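Local coordinates for protein PA1221 (Pseudomonas aeruginosa, PDB 4DG8) that belongs to the ANL clan of AMP-binding enzymes, carries a phosphopantetheine attachment domain and holds adenosine monophosphate in a pocket, at residues 243-246 against 247-251; 363-367 against 368-372; 406-409 against 410-413. All coordinates share one frame; numbering follows the deposited sequence.

Interaction 1 (243-246 against 247-251); sequences GVLR and QLIGE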
ATOM      1  N   GLY A 243       3.191 -20.270 -10.820  1.00 28.53           N
ATOM      2  CA  GLY A 243       2.844 -21.520 -10.174  1.00 27.72           C
ATOM      3  C   GLY A 243       2.086 -21.289  -8.881  1.00 25.50           C
ATOM      4  O   GLY A 243       1.013 -21.865  -8.668  1.00 32.07           O
ATOM      5  N   VAL A 244       2.635 -20.438  -8.018  1.00 25.29           N
ATOM      6  CA  VAL A 244       1.990 -20.121  -6.740  1.00 27.90           C
ATOM      7  C   VAL A 244       0.601 -19.493  -6.950  1.00 25.23           C
ATOM      8  O   VAL A 244      -0.349 -19.846  -6.258  1.00 23.66           O
ATOM      9  CB  VAL A 244       2.878 -19.213  -5.838  1.00 29.07           C
ATOM     10  CG1 VAL A 244       2.111 -18.732  -4.618  1.00 26.04           C
ATOM     11  CG2 VAL A 244       4.165 -19.946  -5.413  1.00 34.01           C
ATOM     12  N   LEU A 245       0.479 -18.578  -7.907  1.00 27.01           N
ATOM     13  CA  LEU A 245      -0.830 -17.986  -8.207  1.00 25.01           C
ATOM     14  C   LEU A 245      -1.816 -19.057  -8.677  1.00 28.44           C
ATOM     15  O   LEU A 245      -2.967 -19.115  -8.210  1.00 23.03           O
ATOM     16  CB  LEU A 245      -0.723 -16.880  -9.271  1.00 22.22           C
ATOM     17  CG  LEU A 245      -2.061 -16.195  -9.580  1.00 21.19           C
ATOM     18  CD1 LEU A 245      -2.729 -15.699  -8.285  1.00 13.82           C
ATOM     19  CD2 LEU A 245      -1.919 -15.043 -10.626  1.00 13.54           C
ATOM     20  N   ARG A 246      -1.357 -19.890  -9.610  1.00 25.95           N
ATOM     21  CA  ARG A 246      -2.162 -20.997 -10.118  1.00 28.95           C
ATOM     22  C   ARG A 246      -2.661 -21.892  -8.982  1.00 28.15           C
ATOM     23  O   ARG A 246      -3.801 -22.357  -9.001  1.00 27.01           O
ATOM     24  CB  ARG A 246      -1.365 -21.834 -11.118  1.00 26.44           C
ATOM     25  CG  ARG A 246      -1.411 -21.343 -12.565  1.00 26.01           C
ATOM     26  CD  ARG A 246      -0.567 -22.286 -13.446  1.00 36.19           C
ATOM     27  NE  ARG A 246      -0.419 -21.810 -14.819  1.00 27.92           N
ATOM     28  CZ  ARG A 246      -1.236 -22.122 -15.820  1.00 33.78           C
ATOM     29  NH1 ARG A 246      -2.277 -22.911 -15.608  1.00 35.50           N
ATOM     30  NH2 ARG A 246      -1.021 -21.638 -17.039  1.00 40.34           N
ATOM     31  N   GLN A 247      -1.810 -22.128  -7.986  1.00 26.69           N
ATOM     32  CA  GLN A 247      -2.186 -22.964  -6.845  1.00 26.88           C
ATOM     33  C   GLN A 247      -3.226 -22.271  -5.991  1.00 26.41           C
ATOM     34  O   GLN A 247      -4.203 -22.878  -5.549  1.00 32.63           O
ATOM     35  CB  GLN A 247      -0.984 -23.221  -5.958  1.00 23.63           C
ATOM     36  CG  GLN A 247      -0.486 -24.635  -6.002  1.00 39.11           C
ATOM     37  CD  GLN A 247       0.637 -24.849  -5.014  1.00 39.07           C
ATOM     38  OE1 GLN A 247       1.693 -24.220  -5.117  1.00 38.93           O
ATOM     39  NE2 GLN A 247       0.400 -25.701  -4.023  1.00 31.32           N
ATOM     40  N   LEU A 248      -2.988 -20.993  -5.748  1.00 21.59           N
ATOM     41  CA  LEU A 248      -3.857 -20.216  -4.880  1.00 26.72           C
ATOM     42  C   LEU A 248      -5.261 -20.075  -5.474  1.00 27.04           C
ATOM     43  O   LEU A 248      -6.245 -20.076  -4.742  1.00 28.07           O
ATOM     44  CB  LEU A 248      -3.227 -18.854  -4.573  1.00 27.35           C
ATOM     45  CG  LEU A 248      -2.005 -18.941  -3.642  1.00 32.63           C
ATOM     46  CD1 LEU A 248      -1.221 -17.629  -3.560  1.00 24.21           C
ATOM     47  CD2 LEU A 248      -2.430 -19.450  -2.257  1.00 25.74           C
ATOM     48  N   ILE A 249      -5.349 -19.954  -6.798  1.00 20.68           N
ATOM     49  CA  ILE A 249      -6.648 -19.943  -7.462  1.00 21.86           C
ATOM     50  C   ILE A 249      -7.266 -21.348  -7.489  1.00 25.80           C
ATOM     51  O   ILE A 249      -8.393 -21.553  -7.056  1.00 24.79           O
ATOM     52  CB  ILE A 249      -6.536 -19.406  -8.902  1.00 28.28           C
ATOM     53  CG1 ILE A 249      -6.115 -17.934  -8.885  1.00 27.25           C
ATOM     54  CG2 ILE A 249      -7.845 -19.640  -9.662  1.00 23.80           C
ATOM     55  CD1 ILE A 249      -5.679 -17.393 -10.242  1.00 30.88           C
ATOM     56  N   GLY A 250      -6.502 -22.320  -7.969  1.00 23.83           N
ATOM     57  CA  GLY A 250      -7.020 -23.661  -8.182  1.00 25.36           C
ATOM     58  C   GLY A 250      -7.266 -24.456  -6.909  1.00 27.69           C
ATOM     59  O   GLY A 250      -8.284 -25.135  -6.787  1.00 30.06           O
ATOM     60  N   GLU A 251      -6.325 -24.402  -5.971  1.00 24.58           N
ATOM     61  CA  GLU A 251      -6.484 -25.142  -4.719  1.00 25.46           C
ATOM     62  C   GLU A 251      -7.311 -24.409  -3.680  1.00 23.12           C
ATOM     63  O   GLU A 251      -8.021 -25.025  -2.890  1.00 27.67           O
ATOM     64  CB  GLU A 251      -5.126 -25.529  -4.134  1.00 28.09           C
ATOM     65  CG  GLU A 251      -4.351 -26.460  -5.041  1.00 42.21           C
ATOM     66  CD  GLU A 251      -2.944 -26.722  -4.551  1.00 50.88           C
ATOM     67  OE1 GLU A 251      -2.680 -26.500  -3.346  1.00 54.92           O
ATOM     68  OE2 GLU A 251      -2.108 -27.151  -5.378  1.00 51.97           O
TER
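V244 and L248 lie alongside each other and point the same way, CG1 of V244 meeting CD1 of L248 at 3.7 Å. With chi1 at 172°, CG1 lies beside the carbonyl carbon of V244, on the side where L248 follows one turn later. L245 and I249 repeat the four-residue spacing with a different approach: the two side chains cross obliquely, and CD1 of I249 comes within 3.9 Å of CG of L245. The second residue of each pair also packs on a backbone carbonyl: CG of L248 rests 3.2 Å from O of V244, and CG1 of I249 lies 3.4 Å from O of L245.

The main chain is regular alpha-helix, part of helix 242-250, with the amides of Q247, L248, I249 and G250 each bonded to the carbonyl four residues back. The bond from I249 N to L245 O, 2.9 Å long, runs nearly in line with the C=O. L245 and L248 also touch L208, placing this side of the helix against strand 206-209, an outermost strand of a mixed four-stranded sheet.

Polar side chains occupy the exposed side. The extended chain of Q247 brings NE2 to 3.2 Å from OE2 of E251, on the syn side of that oxygen but 32° out of the carboxylate plane; a second, weak bond reaches OE1. R246 stretches out from CG to NE, and its guanidinium forms a salt bridge with D271. Near the start of the helix, V244 N is hydrogen-bonded to OD1 of D241.

Interaction 2 (363-367 against 368-372); sequences IVAFG and AGLAQ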
ATOM      1  N   ILE A 363      -3.652  16.524  -9.818  1.00 28.40           N
ATOM      2  CA  ILE A 363      -4.763  15.836  -9.176  1.00 32.35           C
ATOM      3  C   ILE A 363      -4.870  16.251  -7.712  1.00 32.71           C
ATOM      4  O   ILE A 363      -3.881  16.247  -6.977  1.00 33.80           O
ATOM      5  CB  ILE A 363      -4.606  14.308  -9.253  1.00 25.45           C
ATOM      6  CG1 ILE A 363      -4.625  13.822 -10.701  1.00 26.18           C
ATOM      7  CG2 ILE A 363      -5.725  13.609  -8.490  1.00 19.78           C
ATOM      8  CD1 ILE A 363      -4.323  12.309 -10.808  1.00 28.74           C
ATOM      9  N   VAL A 364      -6.076  16.630  -7.306  1.00 29.10           N
ATOM     10  CA  VAL A 364      -6.372  16.988  -5.926  1.00 27.71           C
ATOM     11  C   VAL A 364      -7.538  16.138  -5.441  1.00 31.27           C
ATOM     12  O   VAL A 364      -8.557  16.036  -6.117  1.00 28.67           O
ATOM     13  CB  VAL A 364      -6.777  18.471  -5.819  1.00 29.51           C
ATOM     14  CG1 VAL A 364      -7.159  18.810  -4.390  1.00 33.17           C
ATOM     15  CG2 VAL A 364      -5.646  19.369  -6.334  1.00 33.47           C
ATOM     16  N   ALA A 365      -7.385  15.531  -4.271  1.00 33.21           N
ATOM     17  CA  ALA A 365      -8.360  14.574  -3.774  1.00 26.54           C
ATOM     18  C   ALA A 365      -9.079  15.119  -2.555  1.00 28.73           C
ATOM     19  O   ALA A 365      -8.480  15.779  -1.710  1.00 31.45           O
ATOM     20  CB  ALA A 365      -7.679  13.251  -3.429  1.00 24.14           C
ATOM     21  N   PHE A 366     -10.365  14.822  -2.474  1.00 28.02           N
ATOM     22  CA  PHE A 366     -11.209  15.214  -1.356  1.00 27.48           C
ATOM     23  C   PHE A 366     -11.916  13.979  -0.847  1.00 22.63           C
ATOM     24  O   PHE A 366     -12.060  12.979  -1.570  1.00 31.93           O
ATOM     25  CB  PHE A 366     -12.324  16.168  -1.822  1.00 26.43           C
ATOM     26  CG  PHE A 366     -11.846  17.425  -2.473  1.00 28.95           C
ATOM     27  CD1 PHE A 366     -11.762  18.602  -1.748  1.00 32.68           C
ATOM     28  CD2 PHE A 366     -11.544  17.453  -3.831  1.00 29.43           C
ATOM     29  CE1 PHE A 366     -11.343  19.789  -2.351  1.00 25.03           C
ATOM     30  CE2 PHE A 366     -11.131  18.627  -4.446  1.00 30.31           C
ATOM     31  CZ  PHE A 366     -11.025  19.803  -3.707  1.00 23.96           C
ATOM     32  N   GLY A 367     -12.462  14.088   0.356  1.00 30.13           N
ATOM     33  CA  GLY A 367     -13.377  13.068   0.822  1.00 26.89           C
ATOM     34  C   GLY A 367     -12.928  12.138   1.922  1.00 26.85           C
ATOM     35  O   GLY A 367     -11.983  12.408   2.687  1.00 23.57           O
ATOM     36  N   ALA A 368     -13.680  11.057   2.042  1.00 23.32           N
ATOM     37  CA  ALA A 368     -13.628  10.205   3.224  1.00 21.05           C
ATOM     38  C   ALA A 368     -12.370   9.330   3.265  1.00 20.57           C
ATOM     39  O   ALA A 368     -12.101   8.665   4.269  1.00 21.79           O
ATOM     40  CB  ALA A 368     -14.900   9.366   3.287  1.00 17.29           C
ATOM     41  N   GLY A 369     -11.616   9.322   2.161  1.00 24.19           N
ATOM     42  CA  GLY A 369     -10.348   8.608   2.091  1.00 16.36           C
ATOM     43  C   GLY A 369      -9.141   9.365   2.638  1.00 22.71           C
ATOM     44  O   GLY A 369      -8.092   8.757   2.851  1.00 23.90           O
ATOM     45  N   LEU A 370      -9.278  10.677   2.876  1.00 20.22           N
ATOM     46  CA  LEU A 370      -8.139  11.489   3.315  1.00 25.57           C
ATOM     47  C   LEU A 370      -7.605  11.027   4.671  1.00 24.57           C
ATOM     48  O   LEU A 370      -8.361  10.810   5.622  1.00 27.91           O
ATOM     49  CB  LEU A 370      -8.469  12.997   3.362  1.00 23.04           C
ATOM     50  CG  LEU A 370      -8.936  13.691   2.072  1.00 30.89           C
ATOM     51  CD1 LEU A 370      -9.170  15.174   2.304  1.00 30.16           C
ATOM     52  CD2 LEU A 370      -7.960  13.463   0.906  1.00 20.89           C
ATOM     53  N   ALA A 371      -6.296  10.862   4.755  1.00 19.54           N
ATOM     54  CA  ALA A 371      -5.692  10.452   6.011  1.00 21.32           C
ATOM     55  C   ALA A 371      -5.858  11.591   7.012  1.00 19.58           C
ATOM     56  O   ALA A 371      -6.098  12.741   6.629  1.00 20.11           O
ATOM     57  CB  ALA A 371      -4.213  10.098   5.820  1.00 25.76           C
ATOM     58  N   GLN A 372      -5.788  11.262   8.296  1.00 16.85           N
ATOM     59  CA  GLN A 372      -5.789  12.291   9.326  1.00 24.67           C
ATOM     60  C   GLN A 372      -4.607  13.228   9.088  1.00 31.71           C
ATOM     61  O   GLN A 372      -4.706  14.446   9.300  1.00 27.93           O
ATOM     62  CB  GLN A 372      -5.711  11.648  10.711  1.00 22.80           C
ATOM     63  CG  GLN A 372      -5.612  12.647  11.857  1.00 29.59           C
ATOM     64  CD  GLN A 372      -5.177  11.999  13.157  1.00 39.15           C
ATOM     65  OE1 GLN A 372      -4.004  11.651  13.334  1.00 37.42           O
ATOM     66  NE2 GLN A 372      -6.124  11.831  14.079  1.00 36.73           N
TER
HETATM   67  O   HOH W   1     -11.398  10.449  -0.347  1.00 30.36           O
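A365 is the first residue of the strand to meet the loop that follows it. Its CB points toward the loop and faces CD2 of L370 at 4.3 Å. CD2 of L370 lies closer still, 3.5 Å, to O of A365. The CB of L370 points toward the strand, and with CG anti to the carbonyl carbon (chi1 -59°) the branch lies against A365 and G367. N314 touches both A365 and L370, and Y398 of strand 393-406 touches L370 as well.

F366, next along, has its CB pointing away from the loop, and its ring meets Y390 and touches L395 and L345. Only its main chain takes part here: the F366 carbonyl oxygen accepts from a water at 2.9 Å, which in turn accepts from G369 N at 2.8 Å. The water thus bridges O of F366, the next-to-last residue of the strand, and the amide of G369 within the turn, although other acceptors compete for its protons.

G367 ends strand 361-367, a member of an antiparallel sheet, and opens a type I beta turn that runs to L370. Its backbone angles (phi 109°) favour glycine, as a CB would be jammed against the carbonyl oxygen of F366. The turn is closed by L370 N, which donates to G367 O at 3.2 Å; the N-H points almost straight at the oxygen yet comes from above the carbonyl plane, 47° out of it. CG of L370 packs against O of G367 at 3.4 Å. CB of A368 is 3.7 Å from C of G367. Within the turn, G369 O is hydrogen-bonded to T315 OG1; beyond it, A371 O is bonded to R396 NH1.

Interaction 3 (406-409 against 410-413); sequences YDEQ and GRLR
D407 reaches across the turn to R411 and R413, beginning at CB, which lies 3.4 Å from NH1 of R413. A chi1 of 63° sets CG between the backbone N and the carbonyl carbon, turning the carboxylate in toward the following residues. OD1 accepts from the main chain twice, from Q409 N at 2.8 Å and R411 N at 3.0 Å, which come from opposite faces of the carboxylate plane. The Q409 bond makes an Asx turn within the type I beta turn D407-G410. This turn closes a beta hairpin joining strands 393-406 and 412-416; next to the turn, Y406 and L412 form an antiparallel non-hydrogen-bonded pair, with CD2 of L412 in CH-pi contact over the Y406 ring, 3.8 Å from its centroid.

OD2, at the tip, takes three N-H groups in a salt-bridge network. R411 NE uses the syn lone pair of D407 OD2 at 2.6 Å, R411 NH2 meets it from above the plane at 2.9 Å, and R413 NH1 takes the anti lone pair at 3.0 Å. The R413 guanidinium stands nearly upright to the carboxylate, the planes 80° apart. D327 also pairs with R411, and D332 is the stronger partner of R413.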
ATOM      1  N   TYR A 406      -7.762  15.197 -18.472  1.00 31.38           N
ATOM      2  CA  TYR A 406      -9.006  14.519 -18.828  1.00 35.27           C
ATOM      3  C   TYR A 406      -8.980  14.143 -20.299  1.00 33.61           C
ATOM      4  O   TYR A 406      -8.404  14.866 -21.115  1.00 35.90           O
ATOM      5  CB  TYR A 406     -10.216  15.426 -18.595  1.00 35.18           C
ATOM      6  CG  TYR A 406     -10.499  15.752 -17.147  1.00 38.17           C
ATOM      7  CD1 TYR A 406     -10.959  14.778 -16.268  1.00 38.70           C
ATOM      8  CD2 TYR A 406     -10.329  17.043 -16.665  1.00 38.47           C
ATOM      9  CE1 TYR A 406     -11.233  15.080 -14.944  1.00 37.84           C
ATOM     10  CE2 TYR A 406     -10.595  17.355 -15.349  1.00 43.56           C
ATOM     11  CZ  TYR A 406     -11.048  16.371 -14.485  1.00 42.27           C
ATOM     12  OH  TYR A 406     -11.326  16.693 -13.167  1.00 32.68           O
ATOM     13  N   ASP A 407      -9.614  13.024 -20.642  1.00 40.56           N
ATOM     14  CA  ASP A 407      -9.924  12.743 -22.047  1.00 40.46           C
ATOM     15  C   ASP A 407     -11.326  13.248 -22.370  1.00 47.67           C
ATOM     16  O   ASP A 407     -11.993  13.843 -21.511  1.00 50.51           O
ATOM     17  CB  ASP A 407      -9.785  11.255 -22.391  1.00 27.17           C
ATOM     18  CG  ASP A 407     -10.756  10.366 -21.619  1.00 38.42           C
ATOM     19  OD1 ASP A 407     -11.786  10.876 -21.107  1.00 34.92           O
ATOM     20  OD2 ASP A 407     -10.478   9.145 -21.527  1.00 38.53           O
ATOM     21  N   GLU A 408     -11.775  13.004 -23.599  1.00 45.85           N
ATOM     22  CA  GLU A 408     -13.085  13.481 -24.048  1.00 54.30           C
ATOM     23  C   GLU A 408     -14.248  12.874 -23.258  1.00 53.31           C
ATOM     24  O   GLU A 408     -15.366  13.378 -23.319  1.00 58.14           O
ATOM     25  CB  GLU A 408     -13.277  13.233 -25.551  1.00 55.22           C
ATOM     26  CG  GLU A 408     -13.384  11.749 -25.947  1.00 68.60           C
ATOM     27  CD  GLU A 408     -12.066  10.980 -25.820  1.00 72.83           C
ATOM     28  OE1 GLU A 408     -11.009  11.533 -26.200  1.00 78.95           O
ATOM     29  OE2 GLU A 408     -12.092   9.819 -25.346  1.00 63.88           O
ATOM     30  N   GLN A 409     -13.990  11.795 -22.523  1.00 51.02           N
ATOM     31  CA  GLN A 409     -15.026  11.155 -21.709  1.00 48.94           C
ATOM     32  C   GLN A 409     -15.044  11.599 -20.248  1.00 46.44           C
ATOM     33  O   GLN A 409     -15.773  11.033 -19.431  1.00 46.63           O
ATOM     34  CB  GLN A 409     -14.914   9.633 -21.773  1.00 49.46           C
ATOM     35  CG  GLN A 409     -15.254   9.055 -23.121  1.00 51.59           C
ATOM     36  CD  GLN A 409     -15.055   7.560 -23.167  1.00 55.34           C
ATOM     37  OE1 GLN A 409     -15.714   6.809 -22.446  1.00 60.60           O
ATOM     38  NE2 GLN A 409     -14.130   7.115 -24.009  1.00 55.06           N
ATOM     39  N   GLY A 410     -14.225  12.584 -19.903  1.00 45.60           N
ATOM     40  CA  GLY A 410     -14.139  13.007 -18.514  1.00 41.58           C
ATOM     41  C   GLY A 410     -13.441  11.983 -17.633  1.00 41.57           C
ATOM     42  O   GLY A 410     -13.631  11.966 -16.414  1.00 36.93           O
ATOM     43  N   ARG A 411     -12.643  11.112 -18.250  1.00 37.87           N
ATOM     44  CA  ARG A 411     -11.812  10.171 -17.498  1.00 36.94           C
ATOM     45  C   ARG A 411     -10.423  10.769 -17.322  1.00 30.70           C
ATOM     46  O   ARG A 411      -9.936  11.483 -18.198  1.00 35.79           O
ATOM     47  CB  ARG A 411     -11.696   8.829 -18.228  1.00 30.97           C
ATOM     48  CG  ARG A 411     -13.011   8.207 -18.630  1.00 33.71           C
ATOM     49  CD  ARG A 411     -12.780   6.939 -19.452  1.00 37.46           C
ATOM     50  NE  ARG A 411     -12.044   7.188 -20.696  1.00 28.36           N
ATOM     51  CZ  ARG A 411     -11.867   6.272 -21.650  1.00 29.40           C
ATOM     52  NH1 ARG A 411     -12.381   5.054 -21.510  1.00 25.54           N
ATOM     53  NH2 ARG A 411     -11.189   6.573 -22.748  1.00 31.16           N
ATOM     54  N   LEU A 412      -9.782  10.491 -16.193  1.00 33.51           N
ATOM     55  CA  LEU A 412      -8.423  10.981 -15.986  1.00 26.11           C
ATOM     56  C   LEU A 412      -7.375  10.099 -16.664  1.00 21.16           C
ATOM     57  O   LEU A 412      -7.471   8.870 -16.669  1.00 26.52           O
ATOM     58  CB  LEU A 412      -8.111  11.154 -14.497  1.00 30.67           C
ATOM     59  CG  LEU A 412      -8.766  12.370 -13.829  1.00 37.47           C
ATOM     60  CD1 LEU A 412      -8.649  12.267 -12.319  1.00 33.65           C
ATOM     61  CD2 LEU A 412      -8.159  13.677 -14.328  1.00 27.31           C
ATOM     62  N   ARG A 413      -6.382  10.760 -17.245  1.00 35.77           N
ATOM     63  CA  ARG A 413      -5.278  10.109 -17.929  1.00 32.14           C
ATOM     64  C   ARG A 413      -3.980  10.532 -17.227  1.00 33.97           C
ATOM     65  O   ARG A 413      -3.610  11.712 -17.250  1.00 32.38           O
ATOM     66  CB  ARG A 413      -5.282  10.543 -19.391  1.00 31.08           C
ATOM     67  CG  ARG A 413      -6.667  10.392 -20.036  1.00 39.02           C
ATOM     68  CD  ARG A 413      -7.069   8.911 -20.151  1.00 24.60           C
ATOM     69  NE  ARG A 413      -6.262   8.270 -21.176  1.00 28.55           N
ATOM     70  CZ  ARG A 413      -6.633   8.116 -22.446  1.00 34.63           C
ATOM     71  NH1 ARG A 413      -7.830   8.524 -22.870  1.00 35.80           N
ATOM     72  NH2 ARG A 413      -5.800   7.548 -23.295  1.00 32.89           N
TER

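In the fold
Interactions 2 and 3 both reach the same antiparallel sheet, their nearest atoms about 5 Å apart, whereas interaction 1 sits on a helix about 36 Å from either, centre to centre. Interaction 2 is the buried one, built from apolar side chains, a bridging water and one turn hydrogen bond at the end of strand 361-367. The other two are partly exposed. On helix 242-250 the leucines are turned inward and charged or amide groups outward, so chemistry divides by side; in the 406-413 hairpin it is concentrated in a carboxylate shared by two arginines. A365 and L412 each have side chains about 10 Å from bound adenosine monophosphate.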